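Local coordinates for capsular polysaccharide export system protein KpsC (PDB 6MGD) that probably transfers Kdo in beta-(2,7) linkage while the glycolipid anchor of bacterial capsular polysaccharide is being built, at residues P86-D92 and Y297-L303; I127-R131 and L251-K255. The contacts are given in a common frame with arbitrary orientation. Residue numbers count along the deposited sequence, not the author numbering.

Contact 1: residues P86-D92 and Y297-L303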
loop_
_atom_site.group_PDB
_atom_site.type_symbol
_atom_site.label_atom_id
_atom_site.label_comp_id
_atom_site.label_asym_id
_atom_site.label_seq_id
_atom_site.Cartn_x
_atom_site.Cartn_y
_atom_site.Cartn_z
ATOM N N PRO A 86 -11.124 7.513 7.356
ATOM C CA PRO A 86 -9.666 7.402 7.292
ATOM C C PRO A 86 -8.968 8.463 8.132
ATOM O O PRO A 86 -9.338 9.639 8.121
ATOM C CB PRO A 86 -9.357 7.578 5.799
ATOM C CG PRO A 86 -10.638 7.242 5.100
ATOM C CD PRO A 86 -11.725 7.703 6.022
ATOM N N ILE A 87 -7.950 8.026 8.872
ATOM C CA ILE A 87 -7.055 8.961 9.540
ATOM C C ILE A 87 -5.876 9.330 8.650
ATOM O O ILE A 87 -5.246 10.376 8.866
ATOM C CB ILE A 87 -6.564 8.386 10.883
ATOM C CG1 ILE A 87 -6.034 9.500 11.786
ATOM C CG2 ILE A 87 -5.492 7.328 10.657
ATOM C CD1 ILE A 87 -5.731 9.052 13.197
ATOM N N SER A 88 -5.573 8.515 7.642
ATOM C CA SER A 88 -4.463 8.755 6.734
ATOM C C SER A 88 -4.966 8.754 5.298
ATOM O O SER A 88 -5.845 7.966 4.938
ATOM C CB SER A 88 -3.368 7.697 6.903
ATOM O OG SER A 88 -2.215 8.032 6.152
ATOM N N LEU A 89 -4.403 9.643 4.485
ATOM C CA LEU A 89 -4.718 9.714 3.067
ATOM C C LEU A 89 -3.424 9.877 2.284
ATOM O O LEU A 89 -2.496 10.552 2.739
ATOM C CB LEU A 89 -5.671 10.875 2.754
ATOM C CG LEU A 89 -6.173 10.966 1.312
ATOM C CD1 LEU A 89 -7.054 9.773 0.978
ATOM C CD2 LEU A 89 -6.913 12.272 1.077
ATOM N N VAL A 90 -3.367 9.250 1.112
ATOM C CA VAL A 90 -2.220 9.331 0.216
ATOM C C VAL A 90 -2.589 10.227 -0.959
ATOM O O VAL A 90 -3.602 9.995 -1.629
ATOM C CB VAL A 90 -1.788 7.935 -0.269
ATOM C CG1 VAL A 90 -0.997 8.042 -1.559
ATOM C CG2 VAL A 90 -0.975 7.225 0.810
ATOM N N ALA A 91 -1.773 11.250 -1.203
ATOM C CA ALA A 91 -1.983 12.187 -2.308
ATOM C C ALA A 91 -0.692 12.242 -3.116
ATOM O O ALA A 91 0.273 12.897 -2.714
ATOM C CB ALA A 91 -2.380 13.569 -1.802
ATOM N N ASP A 92 -0.681 11.557 -4.255
ATOM C CA ASP A 92 0.513 11.432 -5.083
ATOM C C ASP A 92 0.359 12.293 -6.330
ATOM O O ASP A 92 -0.534 12.030 -7.150
ATOM C CB ASP A 92 0.737 9.964 -5.456
ATOM C CG ASP A 92 2.111 9.702 -6.056
ATOM O OD1 ASP A 92 2.564 10.495 -6.909
ATOM O OD2 ASP A 92 2.734 8.687 -5.676
ATOM N N TYR A 297 5.222 10.387 3.050
ATOM C CA TYR A 297 4.348 10.196 1.892
ATOM C C TYR A 297 2.880 10.464 2.203
ATOM O O TYR A 297 2.254 11.253 1.474
ATOM C CB TYR A 297 4.566 8.793 1.316
ATOM C CG TYR A 297 3.802 8.484 0.051
ATOM C CD1 TYR A 297 3.947 9.274 -1.085
ATOM C CD2 TYR A 297 2.965 7.377 -0.021
ATOM C CE1 TYR A 297 3.260 8.982 -2.253
ATOM C CE2 TYR A 297 2.278 7.074 -1.182
ATOM C CZ TYR A 297 2.427 7.880 -2.295
ATOM O OH TYR A 297 1.741 7.583 -3.449
ATOM N N PRO A 298 2.266 9.868 3.226
ATOM C CA PRO A 298 0.831 10.066 3.432
ATOM C C PRO A 298 0.529 11.240 4.354
ATOM O O PRO A 298 1.343 11.648 5.185
ATOM C CB PRO A 298 0.385 8.743 4.077
ATOM C CG PRO A 298 1.670 8.020 4.482
ATOM C CD PRO A 298 2.808 8.964 4.253
ATOM N N MET A 299 -0.670 11.783 4.181
ATOM C CA MET A 299 -1.193 12.797 5.082
ATOM C C MET A 299 -1.870 12.133 6.278
ATOM O O MET A 299 -2.269 10.967 6.229
ATOM C CB MET A 299 -2.185 13.711 4.357
ATOM C CG MET A 299 -1.571 14.534 3.240
ATOM S SD MET A 299 -2.785 15.506 2.319
ATOM C CE MET A 299 -3.791 14.205 1.611
ATOM N N TYR A 300 -1.984 12.891 7.366
ATOM C CA TYR A 300 -2.662 12.422 8.569
ATOM C C TYR A 300 -3.493 13.559 9.141
ATOM O O TYR A 300 -2.969 14.650 9.385
ATOM C CB TYR A 300 -1.666 11.917 9.621
ATOM C CG TYR A 300 -0.820 10.740 9.182
ATOM C CD1 TYR A 300 0.447 10.932 8.644
ATOM C CD2 TYR A 300 -1.283 9.436 9.316
ATOM C CE1 TYR A 300 1.228 9.860 8.246
ATOM C CE2 TYR A 300 -0.510 8.356 8.921
ATOM C CZ TYR A 300 0.745 8.575 8.386
ATOM O OH TYR A 300 1.519 7.504 7.988
ATOM N N VAL A 301 -4.783 13.305 9.349
ATOM C CA VAL A 301 -5.700 14.275 9.937
ATOM C C VAL A 301 -6.357 13.639 11.152
ATOM O O VAL A 301 -6.851 12.509 11.076
ATOM C CB VAL A 301 -6.764 14.748 8.927
ATOM C CG1 VAL A 301 -7.889 15.487 9.641
ATOM C CG2 VAL A 301 -6.129 15.639 7.871
ATOM N N SER A 302 -6.362 14.365 12.268
ATOM C CA SER A 302 -6.923 13.848 13.509
ATOM C C SER A 302 -8.412 13.557 13.362
ATOM O O SER A 302 -9.160 14.336 12.766
ATOM C CB SER A 302 -6.702 14.851 14.642
ATOM O OG SER A 302 -7.428 14.476 15.798
ATOM N N LEU A 303 -8.842 12.423 13.920
ATOM C CA LEU A 303 -10.259 12.081 13.908
ATOM C C LEU A 303 -11.066 12.916 14.894
ATOM O O LEU A 303 -12.287 13.020 14.741
ATOM C CB LEU A 303 -10.450 10.598 14.228
ATOM C CG LEU A 303 -9.764 9.567 13.333
ATOM C CD1 LEU A 303 -9.962 8.169 13.898
ATOM C CD2 LEU A 303 -10.289 9.648 11.908
HETATM O O HOH W 1 -0.681 6.031 6.530
#
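Strands 88-92 and 298-300 run antiparallel, their axes 4.4 Å apart at closest and 142° between their directions. L89 and M299 form the hydrogen-bonded pair: M299 N gives a short 2.6 Å bond to L89 O, and L89 N reaches M299 O at 3.1 Å. One step along, S88 faces Y300 in a non-hydrogen-bonded pair; beyond it V301 N bonds I87 O at 3.0 Å. Strand 298-300 is thereby added as an edge to the mixed sheet of the N-terminal, Rossmann-like half of a GT-B fold, although it follows the C-terminal half in sequence. On one face, L89 CD2 and A91 CB each lie 3.7 Å from M299 CE, with helix 11-20 packing on L89. The other face carries S88, V90, P298 and Y300. There a water bridges S88 OG (2.5 Å) and Y300 OH (3.0 Å), the latter also bonded to L294. Past the strand pairing, Y297 OH donates to D92 OD2 at 2.7 Å, its ring leaning on V90.

Contact 2: residues I127-R131 and L251-K255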
loop_
_atom_site.group_PDB
_atom_site.type_symbol
_atom_site.label_atom_id
_atom_site.label_comp_id
_atom_site.label_asym_id
_atom_site.label_seq_id
_atom_site.Cartn_x
_atom_site.Cartn_y
_atom_site.Cartn_z
ATOM N N ILE A 127 8.332 2.046 14.222
ATOM C CA ILE A 127 8.517 0.603 14.083
ATOM C C ILE A 127 8.271 -0.089 15.418
ATOM O O ILE A 127 7.535 -1.080 15.499
ATOM C CB ILE A 127 9.921 0.293 13.532
ATOM C CG1 ILE A 127 10.025 0.733 12.069
ATOM C CG2 ILE A 127 10.241 -1.186 13.672
ATOM C CD1 ILE A 127 11.424 0.638 11.499
ATOM N N GLU A 128 8.874 0.435 16.488
ATOM C CA GLU A 128 8.670 -0.144 17.811
ATOM C C GLU A 128 7.212 -0.038 18.241
ATOM O O GLU A 128 6.663 -0.970 18.840
ATOM C CB GLU A 128 9.586 0.540 18.828
ATOM C CG GLU A 128 10.486 -0.418 19.588
ATOM C CD GLU A 128 11.326 0.279 20.638
ATOM O OE1 GLU A 128 12.341 0.917 20.272
ATOM O OE2 GLU A 128 10.961 0.196 21.830
ATOM N N LEU A 129 6.563 1.089 17.932
ATOM C CA LEU A 129 5.158 1.262 18.289
ATOM C C LEU A 129 4.277 0.229 17.596
ATOM O O LEU A 129 3.377 -0.348 18.218
ATOM C CB LEU A 129 4.693 2.674 17.933
ATOM C CG LEU A 129 4.723 3.750 19.017
ATOM C CD1 LEU A 129 4.226 5.066 18.447
ATOM C CD2 LEU A 129 3.884 3.329 20.212
ATOM N N LEU A 130 4.518 -0.012 16.303
ATOM C CA LEU A 130 3.674 -0.933 15.547
ATOM C C LEU A 130 3.858 -2.370 16.016
ATOM O O LEU A 130 2.880 -3.115 16.158
ATOM C CB LEU A 130 3.975 -0.814 14.053
ATOM C CG LEU A 130 3.578 0.489 13.351
ATOM C CD1 LEU A 130 3.977 0.452 11.877
ATOM C CD2 LEU A 130 2.089 0.745 13.498
ATOM N N ARG A 131 5.104 -2.778 16.265
ATOM C CA ARG A 131 5.365 -4.145 16.699
ATOM C C ARG A 131 4.679 -4.458 18.024
ATOM O O ARG A 131 4.323 -5.614 18.281
ATOM C CB ARG A 131 6.870 -4.379 16.822
ATOM C CG ARG A 131 7.624 -4.344 15.508
ATOM C CD ARG A 131 9.122 -4.458 15.740
ATOM N NE ARG A 131 9.863 -4.533 14.485
ATOM C CZ ARG A 131 11.188 -4.557 14.399
ATOM N NH1 ARG A 131 11.927 -4.508 15.499
ATOM N NH2 ARG A 131 11.776 -4.628 13.212
ATOM N N LEU A 251 7.599 -6.787 7.107
ATOM C CA LEU A 251 8.896 -6.123 7.208
ATOM C C LEU A 251 9.032 -5.380 8.528
ATOM O O LEU A 251 10.078 -5.449 9.182
ATOM C CB LEU A 251 9.085 -5.163 6.033
ATOM C CG LEU A 251 9.645 -5.757 4.743
ATOM C CD1 LEU A 251 9.630 -4.717 3.637
ATOM C CD2 LEU A 251 11.056 -6.275 4.977
ATOM N N ILE A 252 7.984 -4.656 8.930
ATOM C CA ILE A 252 7.995 -3.967 10.216
ATOM C C ILE A 252 8.136 -4.971 11.352
ATOM O O ILE A 252 8.836 -4.719 12.339
ATOM C CB ILE A 252 6.725 -3.108 10.362
ATOM C CG1 ILE A 252 6.634 -2.115 9.201
ATOM C CG2 ILE A 252 6.722 -2.374 11.692
ATOM C CD1 ILE A 252 5.276 -1.468 9.036
ATOM N N ALA A 253 7.489 -6.132 11.225
ATOM C CA ALA A 253 7.620 -7.169 12.239
ATOM C C ALA A 253 8.996 -7.824 12.223
ATOM O O ALA A 253 9.349 -8.514 13.186
ATOM C CB ALA A 253 6.533 -8.228 12.055
ATOM N N GLY A 254 9.774 -7.632 11.158
ATOM C CA GLY A 254 11.110 -8.179 11.067
ATOM C C GLY A 254 11.212 -9.527 10.386
ATOM O O GLY A 254 12.317 -10.079 10.307
ATOM N N LYS A 255 10.105 -10.075 9.893
ATOM C CA LYS A 255 10.151 -11.380 9.251
ATOM C C LYS A 255 10.615 -11.245 7.799
ATOM O O LYS A 255 10.217 -10.304 7.105
ATOM C CB LYS A 255 8.779 -12.052 9.300
ATOM C CG LYS A 255 8.387 -12.561 10.680
ATOM C CD LYS A 255 9.314 -13.681 11.120
ATOM C CE LYS A 255 8.971 -14.178 12.511
ATOM N NZ LYS A 255 9.907 -15.249 12.954
#
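R131 stretches its side chain out in full, m at chi1 and trans from chi2 on, to bring its guanidinium to the C-terminal end of helix 246-253. There NE donates to I252 O in a very short, nearly straight bond of 2.4 Å, while NH2 adds a weak one to the same I252 O at 3.1 Å. A253 O lies over one face of the guanidinium. The helix is ending here: G254, at phi 93°, closes a Schellman motif, with G254 N bonded to L251 O at 3.0 Å, and those backbone angles suit glycine. Beneath this polar contact the aliphatic chains meet. L130, in the mt rotamer, sets CD1 3.7 Å from I252 CD1, and I127 CG2 is 4.2 Å from I252 CG2, so I252, also mt, packs against both. Helix 117-132 thus meets the end of helix 246-253, which leads into strand 257-259 of the parallel sheet, while helix 286-296 packs on I127 and L130 of helix 117-132, and helix 311-322 on L130.

In the fold
Contact 1 lies within the half built on the mixed sheet, whereas contact 2 sets helix 117-132 against a helix of the half built on the parallel sheet, in what is, by family, a GT-B glycosyltransferase. The active site of GT-B enzymes lies in the cleft between the halves, though no catalytic role is implied for these residues. The centres lie 20 Å apart and the nearest atoms about 8 Å. Along the chain, contact 2 falls between the segments of contact 1. Helix 286-296 connects them: L286, V290 and L294 pack on 127-131, and L294 O bonds Y300 OH before the chain enters 297-303. Helix 311-322 touches both, through A314 at I87 and Y300 and I315 at L130.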